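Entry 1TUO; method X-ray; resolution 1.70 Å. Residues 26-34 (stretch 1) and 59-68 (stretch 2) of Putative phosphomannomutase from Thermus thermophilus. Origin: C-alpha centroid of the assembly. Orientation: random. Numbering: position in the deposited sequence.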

# COMPACT_ATOMS: atom_id res chain seq x y z
N GLU A 26 -17.92 13.81 9.14
CA GLU A 26 -18.47 13.37 7.86
C GLU A 26 -18.68 11.85 7.88
O GLU A 26 -19.59 11.34 7.23
CB GLU A 26 -17.52 13.72 6.71
CG GLU A 26 -17.16 15.19 6.64
CD GLU A 26 -15.78 15.46 7.20
OE1 GLU A 26 -15.31 14.67 8.04
OE2 GLU A 26 -15.16 16.47 6.80
N PHE A 27 -17.85 11.13 8.62
CA PHE A 27 -17.98 9.68 8.69
C PHE A 27 -18.77 9.27 9.92
O PHE A 27 -18.22 9.06 10.99
CB PHE A 27 -16.60 9.01 8.72
CG PHE A 27 -16.63 7.57 8.26
CD1 PHE A 27 -16.54 7.26 6.91
CD2 PHE A 27 -16.81 6.54 9.18
CE1 PHE A 27 -16.65 5.93 6.48
CE2 PHE A 27 -16.92 5.22 8.75
CZ PHE A 27 -16.83 4.92 7.40
N THR A 28 -20.09 9.15 9.74
CA THR A 28 -20.99 8.78 10.82
C THR A 28 -21.72 7.49 10.46
O THR A 28 -21.65 7.02 9.32
CB THR A 28 -22.06 9.87 11.04
OG1 THR A 28 -22.85 9.99 9.85
CG2 THR A 28 -21.39 11.21 11.34
N PHE A 29 -22.43 6.92 11.42
CA PHE A 29 -23.18 5.70 11.13
C PHE A 29 -24.26 6.04 10.10
O PHE A 29 -24.62 5.21 9.26
CB PHE A 29 -23.79 5.11 12.39
CG PHE A 29 -22.80 4.34 13.22
CD1 PHE A 29 -22.06 4.96 14.22
CD2 PHE A 29 -22.55 2.99 12.94
CE1 PHE A 29 -21.09 4.26 14.94
CE2 PHE A 29 -21.59 2.28 13.65
CZ PHE A 29 -20.86 2.91 14.65
N ALA A 30 -24.78 7.26 10.17
CA ALA A 30 -25.81 7.70 9.23
C ALA A 30 -25.23 7.69 7.81
O ALA A 30 -25.89 7.23 6.87
CB ALA A 30 -26.28 9.10 9.59
N THR A 31 -24.01 8.21 7.65
CA THR A 31 -23.41 8.23 6.33
C THR A 31 -23.02 6.82 5.85
O THR A 31 -23.07 6.49 4.67
CB THR A 31 -22.16 9.10 6.40
OG1 THR A 31 -22.54 10.47 6.42
CG2 THR A 31 -21.27 8.84 5.17
N LEU A 32 -22.58 6.00 6.83
CA LEU A 32 -22.24 4.61 6.53
C LEU A 32 -23.45 3.85 5.95
O LEU A 32 -23.34 3.07 5.02
CB LEU A 32 -21.77 3.96 7.83
CG LEU A 32 -21.23 2.54 7.64
CD1 LEU A 32 -22.34 1.49 7.61
CD2 LEU A 32 -20.43 2.36 6.35
N HIS A 33 -24.63 4.06 6.58
CA HIS A 33 -25.83 3.37 6.10
C HIS A 33 -26.28 3.89 4.73
O HIS A 33 -26.82 3.16 3.90
CB HIS A 33 -26.94 3.58 7.13
CG HIS A 33 -26.83 2.55 8.22
ND1 HIS A 33 -26.96 1.22 8.00
CD2 HIS A 33 -26.52 2.74 9.58
CE1 HIS A 33 -26.74 0.63 9.18
NE2 HIS A 33 -26.48 1.51 10.15
N ARG A 34 -26.03 5.16 4.42
CA ARG A 34 -26.38 5.68 3.11
C ARG A 34 -25.45 5.03 2.09
O ARG A 34 -25.87 4.65 0.99
CB ARG A 34 -26.21 7.20 3.08
CG ARG A 34 -27.23 7.96 3.91
CD ARG A 34 -26.89 9.44 3.99
NE ARG A 34 -26.90 10.10 2.69
CZ ARG A 34 -26.41 11.31 2.46
NH1 ARG A 34 -25.85 12.00 3.46
NH2 ARG A 34 -26.47 11.84 1.25
N PHE A 59 -10.62 3.36 15.50
CA PHE A 59 -11.71 3.44 16.47
C PHE A 59 -13.07 3.22 15.80
O PHE A 59 -13.40 3.86 14.81
CB PHE A 59 -11.68 4.81 17.17
CG PHE A 59 -12.56 4.87 18.40
CD1 PHE A 59 -12.16 4.27 19.59
CD2 PHE A 59 -13.78 5.53 18.35
CE1 PHE A 59 -12.97 4.32 20.73
CE2 PHE A 59 -14.61 5.58 19.49
CZ PHE A 59 -14.20 4.98 20.67
N LEU A 60 -13.85 2.30 16.36
CA LEU A 60 -15.17 1.95 15.85
C LEU A 60 -15.18 1.29 14.47
O LEU A 60 -16.25 1.02 13.93
CB LEU A 60 -16.09 3.18 15.81
CG LEU A 60 -16.66 3.66 17.15
CD1 LEU A 60 -17.37 4.99 16.93
CD2 LEU A 60 -17.63 2.62 17.71
N ALA A 61 -14.00 1.01 13.91
CA ALA A 61 -13.98 0.38 12.58
C ALA A 61 -14.74 -0.94 12.63
O ALA A 61 -15.45 -1.30 11.68
CB ALA A 61 -12.54 0.14 12.13
N ASP A 62 -14.60 -1.65 13.75
CA ASP A 62 -15.29 -2.91 13.93
C ASP A 62 -16.81 -2.70 13.94
O ASP A 62 -17.55 -3.43 13.28
CB ASP A 62 -14.81 -3.61 15.22
CG ASP A 62 -14.94 -2.75 16.48
OD1 ASP A 62 -15.19 -1.53 16.40
OD2 ASP A 62 -14.77 -3.33 17.58
N ALA A 63 -17.26 -1.69 14.68
CA ALA A 63 -18.69 -1.40 14.75
C ALA A 63 -19.25 -0.97 13.39
O ALA A 63 -20.36 -1.36 13.01
CB ALA A 63 -18.96 -0.31 15.79
N PHE A 64 -18.49 -0.16 12.65
CA PHE A 64 -18.93 0.28 11.33
C PHE A 64 -19.01 -0.92 10.39
O PHE A 64 -19.93 -1.01 9.57
CB PHE A 64 -17.96 1.32 10.76
CG PHE A 64 -18.11 2.71 11.36
CD1 PHE A 64 -17.06 3.31 12.04
CD2 PHE A 64 -19.30 3.42 11.21
CE1 PHE A 64 -17.18 4.60 12.55
CE2 PHE A 64 -19.43 4.71 11.72
CZ PHE A 64 -18.37 5.30 12.39
N ALA A 65 -18.05 -1.83 10.51
CA ALA A 65 -18.04 -3.02 9.66
C ALA A 65 -19.23 -3.93 9.94
O ALA A 65 -19.82 -4.51 9.03
CB ALA A 65 -16.73 -3.79 9.85
N ARG A 66 -19.58 -4.07 11.22
CA ARG A 66 -20.72 -4.91 11.58
C ARG A 66 -22.00 -4.28 11.04
O ARG A 66 -22.89 -4.97 10.54
CB ARG A 66 -20.81 -5.06 13.10
CG ARG A 66 -19.69 -5.90 13.72
CD ARG A 66 -20.03 -6.31 15.16
NE ARG A 66 -20.17 -5.16 16.04
CZ ARG A 66 -19.16 -4.56 16.66
NH1 ARG A 66 -17.92 -4.99 16.50
NH2 ARG A 66 -19.39 -3.51 17.45
N ALA A 67 -22.08 -2.95 11.12
CA ALA A 67 -23.25 -2.22 10.64
C ALA A 67 -23.40 -2.38 9.13
O ALA A 67 -24.50 -2.61 8.62
CB ALA A 67 -23.13 -0.74 11.01
N LEU A 68 -22.28 -2.25 8.41
CA LEU A 68 -22.31 -2.39 6.96
C LEU A 68 -22.69 -3.82 6.57
O LEU A 68 -23.49 -4.03 5.64
CB LEU A 68 -20.94 -2.03 6.37
CG LEU A 68 -20.74 -2.29 4.87
CD1 LEU A 68 -21.75 -1.50 4.05
CD2 LEU A 68 -19.31 -1.92 4.47

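Each stretch leads from a loop into a helix, 29-34 in the first and 61-68 in the second. The two helices run in broadly the same direction, their axes inclined at 36° and 10.0 Å apart at closest approach. Phe29 lies level with Phe64 and, one turn on, His33 with Leu68, with CA atoms 6.9 and 6.8 Å apart. Thr28 caps the first helix: its OG1 accepts from Thr31 N at 3.1 Å, a role suited to a short hydroxyl side chain beside free backbone NH groups.

No hydrogen bond crosses the contact; apolar packing joins the stretches, and Phe64 is its centre. Both faces of its ring are used. Phe29 stacks on one, centroids 4.2 Å apart and planes at 24°, while Phe27 turns its edge toward the opposite face, centroids 4.9 Å apart and planes at 77°. Ala63 and Ala67 carry only a methyl, which lets the Phe29 ring lie close to their helix: Phe29 CZ is 3.9 Å from Ala63 CB, and Phe29 CD2 is 4.2 Å from Ala67 CB. Leu32, branched and apolar, points toward the second helix and fills the space further along, its CD1 lying 4.1 Å from Ala67 CB and 4.0 Å from Leu68 CB. His33 adds a smaller contact, NE2 to Ala67 CB at 4.1 Å, while its ND1 is hydrogen-bonded elsewhere in the structure.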